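Local coordinates for major Capsid Protein VP1 (Chimpanzee polyomavirus Bob, PDB 6Y9I), which assembles as pentamers that build the outer shell of the polyomavirus capsid and engages glycan receptors on host cells, at the interface of chains A and B. Residues are numbered along the deposited sequence; one frame, centred on the assembly and turned at random. Chains: chain A/B, Major Capsid Protein VP1.

The interface of chains A and B. Residues chain A 102-103, 105-106, 108; chain B 65, 199-200, 260, 274.
A:Ile105, at the end of the 3-10 helix 101-105, reaches into chain B between B:Glu200, B:Tyr274, B:Ile260 and B:Pro65; this is part of the joint between neighbouring VP1 subunits of the capsid pentamer. Its CD1 methyl meets CD1 of B:Ile260 at 3.8 Å, while CG1 lies 3.9 Å from CB of B:Glu200, whose side chain crosses it. A branched aliphatic residue suits this place, since it offers carbon to several walls at once. Its backbone is gripped too: the phenol OH of B:Tyr274 donates to the carbonyl O of A:Ile105 (2.7 Å), approaching from well out of the carbonyl plane rather than on a lone pair. A:Gly102, with no side chain, lets CG2 of B:Ile199 lie 3.8 Å from its CA.

Beyond this apolar core, A:His108 and B:Glu200 meet tip to tip. NE2 of the imidazole donates to the syn lone pair of carboxylate OE2 at 2.8 Å, with the two planes 21° apart. The bond is bent, 132° at the hydrogen, which fits a ring edge at NE2 that also meets water 1; the water bridges to OE1 of B:Glu200 (2.7 Å). A nearby carboxylate may favour a protonated imidazole. CG of B:Glu200 sits between its backbone N and carbonyl carbon (chi1 71°), and the chain runs on extended to bring the carboxylate to the ring. Over one face of the imidazole, OG of A:Ser106 stands 3.2 Å above the ring plane, near its centre. This hydroxyl probably helps hold the loop and the ring in place, for OG of A:Ser106 accepts the backbone N-H of A:His108, N to OG 3.2 Å.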
loop_
_atom_site.group_PDB
_atom_site.type_symbol
_atom_site.label_atom_id
_atom_site.label_comp_id
_atom_site.label_asym_id
_atom_site.label_seq_id
_atom_site.Cartn_x
_atom_site.Cartn_y
_atom_site.Cartn_z
ATOM N N GLY A 102 14.387 -2.488 -15.128
ATOM C CA GLY A 102 13.717 -2.534 -16.435
ATOM C C GLY A 102 13.727 -3.915 -17.058
ATOM O O GLY A 102 12.727 -4.265 -17.700
ATOM N N SER A 103 14.800 -4.685 -16.863
ATOM C CA SER A 103 14.942 -6.095 -17.336
ATOM C C SER A 103 13.802 -6.974 -16.807
ATOM O O SER A 103 13.422 -7.948 -17.464
ATOM C CB SER A 103 16.328 -6.653 -17.015
ATOM O OG SER A 103 16.465 -7.075 -15.660
ATOM N N ILE A 105 10.671 -6.466 -16.936
ATOM C CA ILE A 105 9.454 -6.418 -17.806
ATOM C C ILE A 105 9.445 -7.613 -18.770
ATOM O O ILE A 105 8.371 -7.879 -19.312
ATOM C CB ILE A 105 9.289 -5.091 -18.582
ATOM C CG1 ILE A 105 10.250 -5.006 -19.774
ATOM C CG2 ILE A 105 9.419 -3.890 -17.639
ATOM C CD1 ILE A 105 9.922 -3.926 -20.805
ATOM N N SER A 106 10.556 -8.338 -18.974
ATOM C CA SER A 106 10.640 -9.398 -20.015
ATOM C C SER A 106 9.507 -10.409 -19.846
ATOM O O SER A 106 9.347 -10.968 -18.732
ATOM C CB SER A 106 11.941 -10.135 -20.045
ATOM O OG SER A 106 11.919 -11.094 -21.107
ATOM N N HIS A 108 9.519 -12.845 -22.350
ATOM C CA HIS A 108 10.111 -13.856 -23.273
ATOM C C HIS A 108 11.300 -14.530 -22.574
ATOM O O HIS A 108 12.335 -14.745 -23.184
ATOM C CB HIS A 108 10.442 -13.212 -24.616
ATOM C CG HIS A 108 11.227 -11.958 -24.489
ATOM N ND1 HIS A 108 12.562 -11.962 -24.165
ATOM C CD2 HIS A 108 10.880 -10.665 -24.682
ATOM C CE1 HIS A 108 12.995 -10.715 -24.105
ATOM N NE2 HIS A 108 11.991 -9.908 -24.451
ATOM N N PRO B 65 9.725 -2.044 -25.643
ATOM C CA PRO B 65 9.527 -0.683 -25.159
ATOM C C PRO B 65 10.855 0.015 -24.875
ATOM O O PRO B 65 11.782 -0.635 -24.478
ATOM C CB PRO B 65 8.716 -0.870 -23.869
ATOM C CG PRO B 65 8.021 -2.192 -24.056
ATOM C CD PRO B 65 8.992 -3.039 -24.839
ATOM N N ILE B 199 14.029 -0.461 -22.561
ATOM C CA ILE B 199 13.851 -0.478 -21.074
ATOM C C ILE B 199 14.353 -1.806 -20.498
ATOM O O ILE B 199 14.937 -1.771 -19.389
ATOM C CB ILE B 199 12.381 -0.214 -20.723
ATOM C CG1 ILE B 199 12.019 1.251 -20.998
ATOM C CG2 ILE B 199 12.118 -0.621 -19.303
ATOM C CD1 ILE B 199 10.578 1.452 -21.314
ATOM N N GLU B 200 14.160 -2.914 -21.226
ATOM C CA GLU B 200 14.515 -4.272 -20.747
ATOM C C GLU B 200 16.026 -4.518 -20.790
ATOM O O GLU B 200 16.454 -5.524 -20.227
ATOM C CB GLU B 200 13.776 -5.369 -21.504
ATOM C CG GLU B 200 14.218 -5.569 -22.943
ATOM C CD GLU B 200 13.182 -6.354 -23.730
ATOM O OE1 GLU B 200 12.135 -5.748 -24.108
ATOM O OE2 GLU B 200 13.378 -7.602 -23.882
ATOM N N ILE B 260 5.395 2.572 -19.209
ATOM C CA ILE B 260 4.619 1.347 -19.539
ATOM C C ILE B 260 3.486 1.294 -18.532
ATOM O O ILE B 260 3.780 1.292 -17.300
ATOM C CB ILE B 260 5.486 0.083 -19.488
ATOM C CG1 ILE B 260 6.695 0.203 -20.415
ATOM C CG2 ILE B 260 4.635 -1.133 -19.797
ATOM C CD1 ILE B 260 7.645 -0.962 -20.309
ATOM N N TYR B 274 2.555 -4.268 -24.962
ATOM C CA TYR B 274 2.695 -3.194 -23.955
ATOM C C TYR B 274 1.877 -1.989 -24.425
ATOM O O TYR B 274 1.805 -1.771 -25.646
ATOM C CB TYR B 274 4.164 -2.841 -23.813
ATOM C CG TYR B 274 5.017 -3.934 -23.229
ATOM C CD1 TYR B 274 5.036 -4.170 -21.863
ATOM C CD2 TYR B 274 5.834 -4.699 -24.027
ATOM C CE1 TYR B 274 5.845 -5.154 -21.307
ATOM C CE2 TYR B 274 6.683 -5.649 -23.491
ATOM C CZ TYR B 274 6.678 -5.892 -22.130
ATOM O OH TYR B 274 7.511 -6.844 -21.622
HETATM O O HOH W 1 10.312 -7.438 -25.240
#